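Local coordinates for toxin PAU_02230 (Photorhabdus asymbiotica subsp. asymbiotica ATCC 43949, PDB 6HV6), which is a bacterial toxin, modelled here as a mixed alpha/beta region that combines many helices with a six-stranded antiparallel sheet, at residues Ile66-Tyr71 with Gln165-Ala170; Leu185-Leu190 with Met221-Tyr226. The protein carries 1 engineered substitution. All blocks are in the same frame, centred on the assembly; numbering follows the deposited sequence.

Interaction 1: residues Ile66-Tyr71 with Gln165-Ala170; sequences ITISGY and QTAKDA. With EDO (1,2-ethanediol), chain B.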
ATOM      1  N   ILE A  66      -7.835 -14.246   7.638  1.00 45.15           N
ATOM      2  CA  ILE A  66      -8.285 -13.497   6.471  1.00 41.91           C
ATOM      3  C   ILE A  66      -7.395 -13.863   5.294  1.00 39.33           C
ATOM      4  O   ILE A  66      -6.164 -13.824   5.404  1.00 40.20           O
ATOM      5  CB  ILE A  66      -8.268 -11.978   6.719  1.00 42.73           C
ATOM      6  CG1 ILE A  66      -9.266 -11.629   7.831  1.00 47.33           C
ATOM      7  CG2 ILE A  66      -8.590 -11.221   5.427  1.00 37.19           C
ATOM      8  CD1 ILE A  66      -9.086 -10.251   8.411  1.00 49.25           C
ATOM      9  N   THR A  67      -8.020 -14.222   4.175  1.00 39.17           N
ATOM     10  CA  THR A  67      -7.320 -14.562   2.943  1.00 39.50           C
ATOM     11  C   THR A  67      -7.445 -13.411   1.956  1.00 40.99           C
ATOM     12  O   THR A  67      -8.561 -13.005   1.609  1.00 41.90           O
ATOM     13  CB  THR A  67      -7.878 -15.850   2.345  1.00 46.02           C
ATOM     14  OG1 THR A  67      -7.642 -16.923   3.261  1.00 48.79           O
ATOM     15  CG2 THR A  67      -7.199 -16.164   1.033  1.00 44.82           C
ATOM     16  N   ILE A  68      -6.304 -12.879   1.522  1.00 33.32           N
ATOM     17  CA  ILE A  68      -6.240 -11.793   0.546  1.00 36.64           C
ATOM     18  C   ILE A  68      -5.545 -12.348  -0.693  1.00 37.76           C
ATOM     19  O   ILE A  68      -4.316 -12.506  -0.709  1.00 36.86           O
ATOM     20  CB  ILE A  68      -5.490 -10.566   1.077  1.00 38.15           C
ATOM     21  CG1 ILE A  68      -6.133 -10.035   2.357  1.00 37.98           C
ATOM     22  CG2 ILE A  68      -5.453  -9.489   0.004  1.00 36.33           C
ATOM     23  CD1 ILE A  68      -7.468  -9.395   2.132  1.00 42.60           C
ATOM     24  N   SER A  69      -6.325 -12.638  -1.733  1.00 39.90           N
ATOM     25  CA  SER A  69      -5.805 -13.056  -3.038  1.00 40.90           C
ATOM     26  C   SER A  69      -4.851 -14.240  -2.914  1.00 38.75           C
ATOM     27  O   SER A  69      -3.760 -14.265  -3.486  1.00 42.19           O
ATOM     28  CB  SER A  69      -5.150 -11.881  -3.758  1.00 39.79           C
ATOM     29  OG  SER A  69      -6.137 -10.902  -4.082  1.00 39.75           O
ATOM     30  N   GLY A  70      -5.282 -15.242  -2.157  1.00 41.05           N
ATOM     31  CA  GLY A  70      -4.531 -16.464  -1.998  1.00 43.00           C
ATOM     32  C   GLY A  70      -3.613 -16.503  -0.795  1.00 37.63           C
ATOM     33  O   GLY A  70      -3.132 -17.587  -0.444  1.00 43.57           O
ATOM     34  N   TYR A  71      -3.363 -15.369  -0.146  1.00 34.01           N
ATOM     35  CA  TYR A  71      -2.470 -15.309   1.005  1.00 36.79           C
ATOM     36  C   TYR A  71      -3.278 -15.256   2.292  1.00 40.40           C
ATOM     37  O   TYR A  71      -4.163 -14.409   2.438  1.00 37.56           O
ATOM     38  CB  TYR A  71      -1.542 -14.098   0.918  1.00 31.74           C
ATOM     39  CG  TYR A  71      -0.541 -14.218  -0.210  1.00 37.49           C
ATOM     40  CD1 TYR A  71       0.680 -14.849  -0.011  1.00 43.75           C
ATOM     41  CD2 TYR A  71      -0.832 -13.735  -1.475  1.00 34.71           C
ATOM     42  CE1 TYR A  71       1.595 -14.972  -1.036  1.00 48.05           C
ATOM     43  CE2 TYR A  71       0.080 -13.856  -2.512  1.00 40.01           C
ATOM     44  CZ  TYR A  71       1.294 -14.474  -2.283  1.00 47.49           C
ATOM     45  OH  TYR A  71       2.207 -14.605  -3.305  1.00 55.24           O
ATOM     46  N   GLN A 165      -4.076  -6.373  10.259  1.00 29.01           N
ATOM     47  CA  GLN A 165      -4.920  -5.182  10.237  1.00 28.41           C
ATOM     48  C   GLN A 165      -5.109  -4.654   8.813  1.00 34.31           C
ATOM     49  O   GLN A 165      -6.224  -4.265   8.433  1.00 30.62           O
ATOM     50  CB  GLN A 165      -4.335  -4.093  11.135  1.00 32.69           C
ATOM     51  CG  GLN A 165      -5.201  -2.854  11.210  1.00 37.00           C
ATOM     52  CD  GLN A 165      -6.516  -3.116  11.923  1.00 45.86           C
ATOM     53  OE1 GLN A 165      -6.543  -3.763  12.965  1.00 48.48           O
ATOM     54  NE2 GLN A 165      -7.619  -2.627  11.347  1.00 42.13           N
ATOM     55  N   THR A 166      -4.042  -4.622   8.013  1.00 26.00           N
ATOM     56  CA  THR A 166      -4.200  -4.202   6.617  1.00 25.29           C
ATOM     57  C   THR A 166      -5.173  -5.113   5.883  1.00 32.59           C
ATOM     58  O   THR A 166      -6.051  -4.638   5.147  1.00 29.35           O
ATOM     59  CB  THR A 166      -2.850  -4.182   5.906  1.00 25.11           C
ATOM     60  OG1 THR A 166      -1.966  -3.291   6.599  1.00 33.73           O
ATOM     61  CG2 THR A 166      -3.024  -3.711   4.452  1.00 25.21           C
ATOM     62  N   ALA A 167      -5.042  -6.428   6.078  1.00 29.97           N
ATOM     63  CA  ALA A 167      -5.980  -7.363   5.461  1.00 28.86           C
ATOM     64  C   ALA A 167      -7.411  -7.065   5.897  1.00 27.92           C
ATOM     65  O   ALA A 167      -8.336  -7.071   5.074  1.00 30.32           O
ATOM     66  CB  ALA A 167      -5.589  -8.799   5.811  1.00 28.03           C
ATOM     67  N   LYS A 168      -7.608  -6.779   7.185  1.00 29.90           N
ATOM     68  CA  LYS A 168      -8.940  -6.429   7.674  1.00 31.24           C
ATOM     69  C   LYS A 168      -9.443  -5.136   7.041  1.00 30.35           C
ATOM     70  O   LYS A 168     -10.627  -5.021   6.691  1.00 31.48           O
ATOM     71  CB  LYS A 168      -8.913  -6.315   9.195  1.00 36.61           C
ATOM     72  CG  LYS A 168     -10.236  -6.584   9.864  1.00 53.10           C
ATOM     73  CD  LYS A 168     -10.025  -7.066  11.300  1.00 60.79           C
ATOM     74  CE  LYS A 168      -9.434  -5.982  12.172  1.00 63.48           C
ATOM     75  NZ  LYS A 168     -10.397  -4.857  12.344  1.00 67.54           N
ATOM     76  N   ASP A 169      -8.564  -4.143   6.905  1.00 27.18           N
ATOM     77  CA  ASP A 169      -8.933  -2.908   6.220  1.00 29.75           C
ATOM     78  C   ASP A 169      -9.330  -3.181   4.773  1.00 30.71           C
ATOM     79  O   ASP A 169     -10.270  -2.566   4.249  1.00 31.09           O
ATOM     80  CB  ASP A 169      -7.769  -1.914   6.244  1.00 29.42           C
ATOM     81  CG  ASP A 169      -7.414  -1.430   7.644  1.00 36.03           C
ATOM     82  OD1 ASP A 169      -8.196  -1.668   8.586  1.00 38.05           O
ATOM     83  OD2 ASP A 169      -6.337  -0.806   7.786  1.00 39.21           O
ATOM     84  N   ALA A 170      -8.590  -4.063   4.097  1.00 23.98           N
ATOM     85  CA  ALA A 170      -8.905  -4.387   2.708  1.00 29.33           C
ATOM     86  C   ALA A 170     -10.250  -5.103   2.603  1.00 31.75           C
ATOM     87  O   ALA A 170     -11.039  -4.823   1.694  1.00 28.33           O
ATOM     88  CB  ALA A 170      -7.785  -5.233   2.110  1.00 27.80           C
TER
HETATM   89  C1  EDO B2201      -4.894  -0.277   4.251  1.00 48.90           C
HETATM   90  O1  EDO B2201      -4.730  -0.228   5.676  1.00 44.18           O
HETATM   91  C2  EDO B2201      -3.850   0.618   3.591  1.00 54.46           C
HETATM   92  O2  EDO B2201      -4.236   1.991   3.711  1.00 64.47           O
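The strand Ile-66 to Ile-68 passes steeply across helix 165-170, the two segment axes approaching to 8.7 Å at 74°, with Ile-68 and Ala-167 the nearest backbone positions. Strand alternation turns both isoleucines to the helix and Thr-67 away from it. The methyl of Ala-167 fits between them: Ile-66 CG2 lies 3.9 Å from Ala-167 CB, and Ile-68 CG1 lies 3.7 Å from the same Ala-167 CB. The ends of the isoleucines then part. Ile-66 is extended (chi2 165°) and lays its CD1 alongside the next helical residue, 3.9 Å from Lys-168 CA, whereas Ile-68 bends (chi2 -70°), bringing its CD1 to 4.2 Å from Ala-170 CB, about one helical turn beyond Ala-167. Only the base of Lys-168 takes part, as its chain leads off from the contact. Elsewhere on the helix, Gln-165 NE2 donates to Asp-169 OD1 at 3.0 Å, somewhat out of the carboxylate plane, leaving Asp-169 OD2 to accept from O1 of 1,2-ethanediol at 2.7 Å. Beyond Ile-68 the chain reverses in a type I' turn to Tyr-71, closed by backbone bonds in both directions, which makes the strand one arm of a tight beta hairpin. Phe-73, on the partner strand 71-74, touches both Ile-68 and Ala-167, while Pro-187 packs on Ile-68, and Met-223 of helix 215-224 reaches Ile-68 as well.

Interaction 2: residues Leu185-Leu190 with Met221-Tyr226; sequences LTPQNL and MLMGIY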
ATOM      1  N   LEU A 185      -8.667  -7.617  -4.316  1.00 23.77           N
ATOM      2  CA  LEU A 185      -7.871  -6.947  -3.297  1.00 21.99           C
ATOM      3  C   LEU A 185      -6.378  -7.142  -3.564  1.00 29.51           C
ATOM      4  O   LEU A 185      -5.911  -8.277  -3.722  1.00 28.99           O
ATOM      5  CB  LEU A 185      -8.233  -7.485  -1.917  1.00 24.65           C
ATOM      6  CG  LEU A 185      -9.672  -7.177  -1.497  1.00 29.50           C
ATOM      7  CD1 LEU A 185      -9.902  -7.663  -0.088  1.00 31.91           C
ATOM      8  CD2 LEU A 185      -9.947  -5.680  -1.600  1.00 22.66           C
ATOM      9  N   THR A 186      -5.628  -6.033  -3.595  1.00 24.26           N
ATOM     10  CA  THR A 186      -4.162  -6.071  -3.702  1.00 24.36           C
ATOM     11  C   THR A 186      -3.593  -4.886  -2.923  1.00 25.27           C
ATOM     12  O   THR A 186      -3.093  -3.920  -3.501  1.00 27.77           O
ATOM     13  CB  THR A 186      -3.700  -6.021  -5.163  1.00 33.49           C
ATOM     14  OG1 THR A 186      -4.213  -4.835  -5.783  1.00 36.84           O
ATOM     15  CG2 THR A 186      -4.147  -7.232  -5.947  1.00 38.96           C
ATOM     16  N   PRO A 187      -3.694  -4.922  -1.592  1.00 27.27           N
ATOM     17  CA  PRO A 187      -3.275  -3.762  -0.783  1.00 25.50           C
ATOM     18  C   PRO A 187      -1.762  -3.615  -0.825  1.00 22.41           C
ATOM     19  O   PRO A 187      -1.033  -4.530  -0.432  1.00 25.08           O
ATOM     20  CB  PRO A 187      -3.766  -4.118   0.633  1.00 32.41           C
ATOM     21  CG  PRO A 187      -4.690  -5.284   0.470  1.00 30.84           C
ATOM     22  CD  PRO A 187      -4.259  -6.004  -0.773  1.00 28.80           C
ATOM     23  N   GLN A 188      -1.274  -2.459  -1.294  1.00 21.90           N
ATOM     24  CA  GLN A 188       0.175  -2.380  -1.535  1.00 23.95           C
ATOM     25  C   GLN A 188       0.964  -2.418  -0.231  1.00 27.38           C
ATOM     26  O   GLN A 188       2.120  -2.864  -0.224  1.00 26.29           O
ATOM     27  CB  GLN A 188       0.555  -1.136  -2.346  1.00 22.33           C
ATOM     28  CG  GLN A 188       0.280   0.183  -1.635  1.00 24.74           C
ATOM     29  CD  GLN A 188       0.929   1.390  -2.313  1.00 28.22           C
ATOM     30  OE1 GLN A 188       1.800   1.245  -3.175  1.00 25.76           O
ATOM     31  NE2 GLN A 188       0.519   2.589  -1.906  1.00 27.59           N
ATOM     32  N   ASN A 189       0.365  -1.983   0.885  1.00 26.54           N
ATOM     33  CA  ASN A 189       1.083  -2.071   2.159  1.00 25.73           C
ATOM     34  C   ASN A 189       1.381  -3.507   2.550  1.00 28.52           C
ATOM     35  O   ASN A 189       2.343  -3.760   3.289  1.00 33.04           O
ATOM     36  CB  ASN A 189       0.296  -1.357   3.253  1.00 29.63           C
ATOM     37  CG  ASN A 189       0.401   0.136   3.124  1.00 41.78           C
ATOM     38  OD1 ASN A 189       1.291   0.633   2.425  1.00 43.98           O
ATOM     39  ND2 ASN A 189      -0.485   0.867   3.790  1.00 47.04           N
ATOM     40  N   LEU A 190       0.591  -4.454   2.062  1.00 25.78           N
ATOM     41  CA  LEU A 190       0.909  -5.851   2.308  1.00 28.57           C
ATOM     42  C   LEU A 190       2.140  -6.276   1.519  1.00 38.16           C
ATOM     43  O   LEU A 190       3.081  -6.840   2.078  1.00 39.72           O
ATOM     44  CB  LEU A 190      -0.284  -6.730   1.944  1.00 26.71           C
ATOM     45  CG  LEU A 190      -1.421  -6.766   2.968  1.00 28.69           C
ATOM     46  CD1 LEU A 190      -2.489  -7.741   2.513  1.00 26.52           C
ATOM     47  CD2 LEU A 190      -0.863  -7.169   4.316  1.00 32.36           C
ATOM     48  N   MET A 221       0.479 -10.752  -9.866  1.00 25.24           N
ATOM     49  CA  MET A 221       1.905 -10.454  -9.824  0.53 26.33           C
ATOM     50  C   MET A 221       2.224  -9.446  -8.738  1.00 25.17           C
ATOM     51  O   MET A 221       3.213  -9.604  -8.008  1.00 25.35           O
ATOM     52  CB  MET A 221       2.372  -9.944 -11.182  0.53 27.59           C
ATOM     53  CG  MET A 221       2.296 -10.986 -12.260  0.53 32.49           C
ATOM     54  SD  MET A 221       2.607 -10.250 -13.860  0.53 39.43           S
ATOM     55  CE  MET A 221       4.228  -9.532 -13.571  0.53 40.02           C
ATOM     56  N   LEU A 222       1.411  -8.392  -8.605  1.00 20.42           N
ATOM     57  CA  LEU A 222       1.641  -7.404  -7.555  1.00 22.28           C
ATOM     58  C   LEU A 222       1.563  -8.050  -6.176  1.00 25.34           C
ATOM     59  O   LEU A 222       2.463  -7.890  -5.348  1.00 24.35           O
ATOM     60  CB  LEU A 222       0.618  -6.263  -7.658  1.00 22.16           C
ATOM     61  CG  LEU A 222       0.840  -5.284  -8.812  1.00 24.96           C
ATOM     62  CD1 LEU A 222      -0.363  -4.369  -9.011  1.00 20.47           C
ATOM     63  CD2 LEU A 222       2.109  -4.474  -8.568  1.00 23.70           C
ATOM     64  N   MET A 223       0.478  -8.776  -5.912  1.00 24.19           N
ATOM     65  CA  MET A 223       0.330  -9.427  -4.617  1.00 24.19           C
ATOM     66  C   MET A 223       1.434 -10.459  -4.387  1.00 26.18           C
ATOM     67  O   MET A 223       1.888 -10.644  -3.253  1.00 28.37           O
ATOM     68  CB  MET A 223      -1.062 -10.060  -4.537  1.00 24.80           C
ATOM     69  CG  MET A 223      -1.527 -10.368  -3.152  1.00 37.50           C
ATOM     70  SD  MET A 223      -1.634  -8.929  -2.051  1.00 32.73           S
ATOM     71  CE  MET A 223      -1.722  -9.838  -0.512  1.00 33.85           C
ATOM     72  N   GLY A 224       1.912 -11.112  -5.449  1.00 23.10           N
ATOM     73  CA  GLY A 224       2.988 -12.082  -5.282  1.00 24.74           C
ATOM     74  C   GLY A 224       4.285 -11.488  -4.764  1.00 25.88           C
ATOM     75  O   GLY A 224       5.117 -12.215  -4.207  1.00 26.29           O
ATOM     76  N   ILE A 225       4.476 -10.174  -4.913  1.00 23.71           N
ATOM     77  CA  ILE A 225       5.645  -9.529  -4.309  1.00 22.55           C
ATOM     78  C   ILE A 225       5.677  -9.754  -2.799  1.00 28.58           C
ATOM     79  O   ILE A 225       6.758  -9.749  -2.186  1.00 27.77           O
ATOM     80  CB  ILE A 225       5.665  -8.030  -4.667  1.00 27.42           C
ATOM     81  CG1 ILE A 225       5.741  -7.858  -6.188  1.00 29.19           C
ATOM     82  CG2 ILE A 225       6.834  -7.319  -4.014  1.00 28.48           C
ATOM     83  CD1 ILE A 225       5.711  -6.402  -6.652  1.00 27.84           C
ATOM     84  N   TYR A 226       4.506  -9.977  -2.179  1.00 29.19           N
ATOM     85  CA  TYR A 226       4.460 -10.346  -0.765  1.00 30.90           C
ATOM     86  C   TYR A 226       5.372 -11.528  -0.463  1.00 28.59           C
ATOM     87  O   TYR A 226       5.952 -11.606   0.623  1.00 26.86           O
ATOM     88  CB  TYR A 226       3.017 -10.665  -0.342  1.00 28.34           C
ATOM     89  CG  TYR A 226       2.889 -11.033   1.124  1.00 34.22           C
ATOM     90  CD1 TYR A 226       3.036 -10.070   2.121  1.00 35.87           C
ATOM     91  CD2 TYR A 226       2.626 -12.337   1.511  1.00 41.59           C
ATOM     92  CE1 TYR A 226       2.940 -10.401   3.465  1.00 34.42           C
ATOM     93  CE2 TYR A 226       2.522 -12.679   2.862  1.00 49.23           C
ATOM     94  CZ  TYR A 226       2.675 -11.704   3.829  1.00 45.23           C
ATOM     95  OH  TYR A 226       2.573 -12.040   5.162  1.00 54.87           O
TER
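The side chains of Met-223 and Leu-190 cross at a slant, methyl against methyl, with Met-223 CE 3.8 Å from Leu-190 CD1. The methionine leaves the helix with CG anti to the backbone N (chi1 -161°) and bends at chi2 (60°), a course that carries its sulfur over to the loop opposite. There SD lies 4.1 Å from Pro-187 CD, the ring coming in at a slant, and Met-223 SD is also 4.2 Å from Thr-186 CA. Thr-186 turns its methyl toward the root of the same side chain. The sulfur thus rests on the loop residues Thr-186 and Pro-187, while the terminal methyl goes on to Leu-190 of the helix. Pro-187 occupies the N-cap position of the short helix 188-191, where its carbonyl receives Leu-190 N. Earlier in the chain, just before Thr-186, strand 182-185 ends; within this chain it is an outermost strand of the six-stranded antiparallel sheet, so the contact joins the exit of that edge strand to helix 215-224. Tyr-226 approaches differently, by its edge: Tyr-226 CD1 is 3.2 Å from Leu-190 O, which lies in the plane of the ring, a close and weakly polar C-H to oxygen approach. The same ring meets Phe-73 with the planes at about 55°. Ala-163 and Thr-166 of helix 144-176 touch Leu-190, and Lys-193 NZ is hydrogen-bonded to Ile-225 O.

In the fold
Interactions 1 and 2 follow one another along the chain, yet their centres lie only 10 Å apart and they touch directly. The hairpin turn of 66-71 meets the end of the edge strand through Ser-69 OG, 2.7 Å from Leu-185 O and probably hydrogen-bonded to it. Ala-170 CB packs 3.5 Å from Pro-187 CG, linking the long helix of interaction 1 to the loop of interaction 2. A third join is aromatic and edge-to-face, with Tyr-71 CD1 at 3.5 Å from Tyr-226 CD2. The 1,2-ethanediol held by Asp-169 is also near Pro-187, its nearest atom about 5 Å from that side chain, so this molecule, probably from the crystallisation liquor, lies near both contacts.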